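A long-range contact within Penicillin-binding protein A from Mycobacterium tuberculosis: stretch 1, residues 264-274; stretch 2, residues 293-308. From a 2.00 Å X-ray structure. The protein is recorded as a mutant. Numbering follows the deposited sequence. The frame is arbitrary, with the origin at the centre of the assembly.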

ATOM      1  N   THR A 264      24.139  13.839   2.401  1.00 41.22           N
ATOM      2  CA  THR A 264      23.635  13.717   1.037  1.00 41.23           C
ATOM      3  C   THR A 264      22.917  14.996   0.593  1.00 41.67           C
ATOM      4  O   THR A 264      23.051  15.429  -0.561  1.00 42.28           O
ATOM      5  N   GLY A 265      22.166  15.598   1.514  1.00 41.84           N
ATOM      6  CA  GLY A 265      21.561  16.917   1.305  1.00 42.25           C
ATOM      7  C   GLY A 265      20.085  16.890   0.949  1.00 42.18           C
ATOM      8  O   GLY A 265      19.583  15.913   0.379  1.00 41.55           O
ATOM      9  N   ALA A 266      19.400  17.986   1.266  1.00 42.83           N
ATOM     10  CA  ALA A 266      17.961  18.108   1.063  1.00 42.72           C
ATOM     11  C   ALA A 266      17.542  18.048  -0.400  1.00 43.00           C
ATOM     12  O   ALA A 266      16.515  17.456  -0.704  1.00 42.27           O
ATOM     13  N   ASP A 267      18.320  18.664  -1.292  1.00 44.42           N
ATOM     14  CA  ASP A 267      18.009  18.642  -2.736  1.00 44.85           C
ATOM     15  C   ASP A 267      18.017  17.214  -3.284  1.00 43.44           C
ATOM     16  O   ASP A 267      17.094  16.809  -3.994  1.00 42.67           O
ATOM     17  N   ALA A 268      19.069  16.463  -2.954  1.00 42.96           N
ATOM     18  CA  ALA A 268      19.209  15.076  -3.404  1.00 42.17           C
ATOM     19  C   ALA A 268      18.115  14.167  -2.850  1.00 41.19           C
ATOM     20  O   ALA A 268      17.627  13.278  -3.549  1.00 40.72           O
ATOM     21  N   LEU A 269      17.711  14.400  -1.602  1.00 41.06           N
ATOM     22  CA  LEU A 269      16.669  13.575  -0.979  1.00 40.44           C
ATOM     23  C   LEU A 269      15.303  13.846  -1.625  1.00 39.97           C
ATOM     24  O   LEU A 269      14.569  12.910  -1.950  1.00 38.81           O
ATOM     25  N   ARG A 270      14.993  15.129  -1.831  1.00 40.55           N
ATOM     26  CA  ARG A 270      13.792  15.580  -2.552  1.00 40.94           C
ATOM     27  C   ARG A 270      13.702  14.986  -3.953  1.00 40.07           C
ATOM     28  O   ARG A 270      12.621  14.588  -4.401  1.00 39.84           O
ATOM     29  N   SER A 271      14.839  14.978  -4.647  1.00 40.00           N
ATOM     30  CA  SER A 271      14.947  14.452  -5.997  1.00 40.00           C
ATOM     31  C   SER A 271      14.715  12.950  -6.039  1.00 38.86           C
ATOM     32  O   SER A 271      14.016  12.454  -6.927  1.00 38.67           O
ATOM     33  N   MET A 272      15.294  12.226  -5.084  1.00 37.96           N
ATOM     34  CA  MET A 272      15.099  10.770  -5.024  1.00 37.12           C
ATOM     35  C   MET A 272      13.674  10.409  -4.612  1.00 36.92           C
ATOM     36  O   MET A 272      13.072   9.496  -5.181  1.00 36.57           O
ATOM     37  N   ALA A 273      13.144  11.121  -3.616  1.00 37.49           N
ATOM     38  CA  ALA A 273      11.738  10.983  -3.217  1.00 37.10           C
ATOM     39  C   ALA A 273      10.819  11.142  -4.431  1.00 37.58           C
ATOM     40  O   ALA A 273       9.926  10.339  -4.641  1.00 36.45           O
ATOM     41  N   ARG A 274      11.064  12.176  -5.235  1.00 39.21           N
ATOM     42  CA  ARG A 274      10.293  12.433  -6.450  1.00 40.39           C
ATOM     43  C   ARG A 274      10.454  11.307  -7.479  1.00 39.68           C
ATOM     44  O   ARG A 274       9.472  10.864  -8.086  1.00 38.82           O
ATOM     45  N   THR A 293       4.343  12.570   0.162  1.00 32.94           N
ATOM     46  CA  THR A 293       5.233  13.737   0.184  1.00 35.10           C
ATOM     47  C   THR A 293       6.468  13.495   1.048  1.00 35.42           C
ATOM     48  O   THR A 293       6.402  12.754   2.018  1.00 35.09           O
ATOM     49  N   VAL A 294       7.586  14.099   0.653  1.00 36.53           N
ATOM     50  CA  VAL A 294       8.803  14.117   1.464  1.00 37.52           C
ATOM     51  C   VAL A 294       8.781  15.309   2.446  1.00 39.03           C
ATOM     52  O   VAL A 294       9.561  15.365   3.404  1.00 39.81           O
ATOM     53  N   GLY A 295       7.886  16.262   2.202  1.00 40.43           N
ATOM     54  CA  GLY A 295       7.805  17.479   3.015  1.00 41.86           C
ATOM     55  C   GLY A 295       8.700  18.572   2.463  1.00 43.00           C
ATOM     56  O   GLY A 295       9.515  18.309   1.580  1.00 43.08           O
ATOM     57  N   PRO A 296       8.557  19.810   2.978  1.00 44.14           N
ATOM     58  CA  PRO A 296       9.342  20.926   2.455  1.00 45.23           C
ATOM     59  C   PRO A 296      10.807  20.933   2.910  1.00 45.48           C
ATOM     60  O   PRO A 296      11.642  21.565   2.261  1.00 46.76           O
ATOM     61  N   ILE A 297      11.119  20.234   4.002  1.00 44.97           N
ATOM     62  CA  ILE A 297      12.495  20.178   4.555  1.00 44.34           C
ATOM     63  C   ILE A 297      13.107  21.585   4.786  1.00 45.87           C
ATOM     64  O   ILE A 297      14.105  21.940   4.149  1.00 45.34           O
ATOM     65  N   PRO A 298      12.508  22.383   5.703  1.00 46.97           N
ATOM     66  CA  PRO A 298      12.894  23.802   5.898  1.00 48.51           C
ATOM     67  C   PRO A 298      14.295  24.023   6.462  1.00 49.30           C
ATOM     68  O   PRO A 298      14.921  25.052   6.186  1.00 50.29           O
ATOM     69  N   ASP A 299      14.784  23.074   7.256  1.00 48.72           N
ATOM     70  CA  ASP A 299      16.105  23.200   7.858  1.00 49.21           C
ATOM     71  C   ASP A 299      16.796  21.853   7.950  1.00 48.21           C
ATOM     72  O   ASP A 299      16.227  20.814   7.583  1.00 46.96           O
ATOM     73  N   SER A 300      18.027  21.879   8.444  1.00 48.05           N
ATOM     74  CA  SER A 300      18.829  20.672   8.566  1.00 47.35           C
ATOM     75  C   SER A 300      18.411  19.770   9.728  1.00 46.87           C
ATOM     76  O   SER A 300      18.651  18.565   9.681  1.00 45.44           O
ATOM     77  N   ALA A 301      17.785  20.346  10.760  1.00 47.21           N
ATOM     78  CA  ALA A 301      17.147  19.525  11.802  1.00 46.47           C
ATOM     79  C   ALA A 301      16.026  18.687  11.184  1.00 45.49           C
ATOM     80  O   ALA A 301      15.923  17.473  11.436  1.00 44.40           O
ATOM     81  N   ALA A 302      15.198  19.343  10.371  1.00 44.84           N
ATOM     82  CA  ALA A 302      14.151  18.678   9.612  1.00 43.87           C
ATOM     83  C   ALA A 302      14.729  17.628   8.669  1.00 42.66           C
ATOM     84  O   ALA A 302      14.208  16.510   8.594  1.00 41.33           O
ATOM     85  N   LEU A 303      15.813  17.973   7.972  1.00 42.47           N
ATOM     86  CA  LEU A 303      16.481  17.017   7.074  1.00 41.74           C
ATOM     87  C   LEU A 303      16.941  15.775   7.828  1.00 41.48           C
ATOM     88  O   LEU A 303      16.744  14.640   7.360  1.00 40.81           O
ATOM     89  N   GLY A 304      17.550  15.982   8.997  1.00 41.80           N
ATOM     90  CA  GLY A 304      17.936  14.854   9.847  1.00 41.67           C
ATOM     91  C   GLY A 304      16.769  13.908  10.092  1.00 41.28           C
ATOM     92  O   GLY A 304      16.898  12.699   9.915  1.00 40.31           O
ATOM     93  N   MET A 305      15.633  14.473  10.500  1.00 41.79           N
ATOM     94  CA  MET A 305      14.427  13.708  10.818  1.00 42.28           C
ATOM     95  C   MET A 305      13.792  13.086   9.567  1.00 40.17           C
ATOM     96  O   MET A 305      13.266  11.974   9.623  1.00 39.93           O
ATOM     97  N   THR A 306      13.848  13.809   8.448  1.00 39.27           N
ATOM     98  CA  THR A 306      13.337  13.326   7.161  1.00 37.63           C
ATOM     99  C   THR A 306      14.065  12.074   6.688  1.00 36.87           C
ATOM    100  O   THR A 306      13.450  11.178   6.090  1.00 35.80           O
ATOM    101  N   SER A 307      15.364  12.012   6.987  1.00 36.97           N
ATOM    102  CA  SER A 307      16.260  10.964   6.495  1.00 36.61           C
ATOM    103  C   SER A 307      15.941   9.607   7.084  1.00 36.12           C
ATOM    104  O   SER A 307      16.316   8.584   6.514  1.00 36.19           O
ATOM    105  N   ILE A 308      15.261   9.609   8.231  1.00 36.37           N
ATOM    106  CA  ILE A 308      14.747   8.375   8.860  1.00 35.22           C
ATOM    107  C   ILE A 308      13.213   8.346   8.845  1.00 34.61           C
ATOM    108  O   ILE A 308      12.572   7.728   9.701  1.00 34.24           O
TER

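Leu-269 lies at the apolar centre of this contact. It projects from helix 266-274 toward the second stretch in the t, p rotamer (chi1 -162°, chi2 48°), which brings its CD2 to 3.7 Å from CD1 of Leu-303. Leu-303 reaches back from helix 300-306 in the same t, p combination, so two branched side chains fill the gap between helices whose axes come no closer than 11.1 Å and cross at 41°. The same Leu-269 CD2 lies 3.8 Å from Thr-306 CG2 and 3.8 Å from Ser-307 OG. Both hydroxyl residues adopt the m rotamer, and Ser-307 OG satisfies itself by donating to Leu-303 O four residues earlier (2.8 Å), which makes a polar atom tolerable beside a leucine methyl.

Smaller side chains let the backbones draw together on both sides of Leu-269 along its helix. Ala-266, whose CA is 6.3 Å from Leu-303 CA, places its CB 3.9 Å from Ile-297 CG2, while its N lies 3.6 Å from Leu-303 CD2. Ile-297, rotamer m, t, points inward from the loop. One helical turn beyond Leu-269, Ala-273 sets its CB 3.7 Å from CB of Val-294, a buried p rotamer; the short alanine leaves room for the beta-branched valine.

At the polar edge, Arg-270 starts sideways, but its extended chain (m, t, t) carries the guanidinium to the loop. Its CG passes 4.3 Å from Val-294 CG1, and NH1 donates a hydrogen bond to Pro-296 O (3.0 Å, 154°), with Ile-297 O also near the guanidinium plane, 3.1 Å from NH1. A salt bridge from Arg-270 NH2 to Asp-267 OD1 (3.0 Å) holds the group from its own helix. Arginine suits this place because its methylenes can lie along apolar neighbours while its charged end meets backbone carbonyls.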

ATOM      1  CB  THR A 264      22.746  12.452   0.901  1.00 40.53           C
ATOM      2  OG1 THR A 264      23.519  11.300   1.298  1.00 39.81           O
ATOM      3  CG2 THR A 264      22.276  12.257  -0.533  1.00 40.64           C
ATOM      4  CB  ALA A 266      17.428  19.378   1.719  1.00 43.53           C
ATOM      5  CB  ASP A 267      18.999  19.488  -3.537  1.00 46.24           C
ATOM      6  CG  ASP A 267      18.811  20.992  -3.330  1.00 49.76           C
ATOM      7  OD1 ASP A 267      17.710  21.436  -2.921  1.00 52.65           O
ATOM      8  OD2 ASP A 267      19.782  21.734  -3.595  1.00 53.46           O
ATOM      9  CB  ALA A 268      20.598  14.537  -3.060  1.00 42.08           C
ATOM     10  CB  LEU A 269      16.654  13.759   0.551  1.00 40.16           C
ATOM     11  CG  LEU A 269      15.953  12.718   1.437  1.00 40.85           C
ATOM     12  CD1 LEU A 269      16.324  11.260   1.107  1.00 39.62           C
ATOM     13  CD2 LEU A 269      16.255  13.013   2.889  1.00 41.03           C
ATOM     14  CB  ARG A 270      13.800  17.115  -2.707  1.00 42.01           C
ATOM     15  CG  ARG A 270      13.637  17.914  -1.418  1.00 43.57           C
ATOM     16  CD  ARG A 270      13.432  19.431  -1.692  1.00 44.51           C
ATOM     17  NE  ARG A 270      13.475  20.204  -0.447  1.00 46.86           N
ATOM     18  CZ  ARG A 270      14.434  21.067  -0.106  1.00 48.94           C
ATOM     19  NH1 ARG A 270      14.370  21.696   1.068  1.00 48.75           N
ATOM     20  NH2 ARG A 270      15.451  21.320  -0.928  1.00 49.29           N
ATOM     21  CB  SER A 271      16.320  14.782  -6.588  1.00 41.48           C
ATOM     22  OG  SER A 271      16.480  14.161  -7.863  1.00 43.23           O
ATOM     23  CB  MET A 272      16.128  10.084  -4.117  1.00 36.54           C
ATOM     24  CG  MET A 272      16.103   8.553  -4.231  1.00 35.71           C
ATOM     25  SD  MET A 272      16.359   7.962  -5.926  1.00 36.27           S
ATOM     26  CE  MET A 272      18.028   8.512  -6.242  1.00 34.73           C
ATOM     27  CB  ALA A 273      11.391  12.011  -2.133  1.00 37.66           C
ATOM     28  CB  ARG A 274      10.695  13.774  -7.069  1.00 42.13           C
ATOM     29  CG  ARG A 274       9.639  14.379  -7.980  1.00 46.66           C
ATOM     30  CD  ARG A 274       8.640  15.241  -7.192  1.00 53.89           C
ATOM     31  NE  ARG A 274       9.157  16.581  -6.856  1.00 58.41           N
ATOM     32  CZ  ARG A 274       9.777  16.900  -5.718  1.00 60.52           C
ATOM     33  NH1 ARG A 274       9.997  15.986  -4.770  1.00 62.29           N
ATOM     34  NH2 ARG A 274      10.190  18.141  -5.526  1.00 63.02           N
ATOM     35  CB  THR A 293       4.498  15.023   0.651  1.00 36.09           C
ATOM     36  OG1 THR A 293       5.389  16.143   0.536  1.00 37.58           O
ATOM     37  CG2 THR A 293       4.027  14.905   2.098  1.00 37.00           C
ATOM     38  CB  VAL A 294      10.065  14.142   0.556  1.00 37.35           C
ATOM     39  CG1 VAL A 294      10.267  15.529  -0.078  1.00 37.91           C
ATOM     40  CG2 VAL A 294      11.302  13.696   1.322  1.00 37.51           C
ATOM     41  CB  PRO A 296       8.595  22.155   2.982  1.00 46.46           C
ATOM     42  CG  PRO A 296       7.976  21.679   4.270  1.00 46.56           C
ATOM     43  CD  PRO A 296       7.658  20.224   4.076  1.00 44.61           C
ATOM     44  CB  ILE A 297      13.462  19.278   3.697  1.00 43.58           C
ATOM     45  CG1 ILE A 297      12.771  17.976   3.220  1.00 42.60           C
ATOM     46  CG2 ILE A 297      14.691  18.927   4.495  1.00 43.59           C
ATOM     47  CD1 ILE A 297      13.627  17.114   2.290  1.00 41.50           C
ATOM     48  CB  PRO A 298      11.843  24.323   6.890  1.00 49.26           C
ATOM     49  CG  PRO A 298      11.391  23.114   7.644  1.00 48.46           C
ATOM     50  CD  PRO A 298      11.416  21.986   6.618  1.00 46.62           C
ATOM     51  CB  ASP A 299      16.028  23.869   9.240  1.00 50.21           C
ATOM     52  CG  ASP A 299      14.979  23.242  10.139  1.00 51.29           C
ATOM     53  OD1 ASP A 299      14.986  22.003  10.319  1.00 49.95           O
ATOM     54  OD2 ASP A 299      14.137  24.001  10.669  1.00 55.28           O
ATOM     55  CB  SER A 300      20.301  21.037   8.636  1.00 47.85           C
ATOM     56  OG  SER A 300      20.660  21.667   7.424  1.00 48.44           O
ATOM     57  CB  ALA A 301      16.611  20.391  12.926  1.00 47.93           C
ATOM     58  CB  ALA A 302      13.302  19.697   8.846  1.00 44.32           C
ATOM     59  CB  LEU A 303      17.672  17.660   6.341  1.00 42.06           C
ATOM     60  CG  LEU A 303      18.542  16.742   5.464  1.00 41.18           C
ATOM     61  CD1 LEU A 303      17.728  16.033   4.385  1.00 39.94           C
ATOM     62  CD2 LEU A 303      19.647  17.544   4.822  1.00 42.23           C
ATOM     63  CB  MET A 305      13.407  14.600  11.542  1.00 42.40           C
ATOM     64  CG  MET A 305      13.749  14.932  13.006  1.00 44.87           C
ATOM     65  SD  MET A 305      12.450  15.934  13.821  1.00 49.44           S
ATOM     66  CE  MET A 305      11.022  14.834  13.603  1.00 47.40           C
ATOM     67  CB  THR A 306      13.408  14.432   6.072  1.00 38.38           C
ATOM     68  OG1 THR A 306      12.544  15.519   6.440  1.00 37.55           O
ATOM     69  CG2 THR A 306      12.984  13.897   4.687  1.00 36.18           C
ATOM     70  CB  SER A 307      17.721  11.328   6.794  1.00 36.88           C
ATOM     71  OG  SER A 307      18.071  12.537   6.147  1.00 38.02           O
ATOM     72  CB  ILE A 308      15.311   8.176  10.281  1.00 35.66           C
ATOM     73  CG1 ILE A 308      15.009   9.400  11.168  1.00 36.75           C
ATOM     74  CG2 ILE A 308      16.820   7.885  10.212  1.00 34.84           C
ATOM     75  CD1 ILE A 308      15.425   9.230  12.651  1.00 37.97           C
TER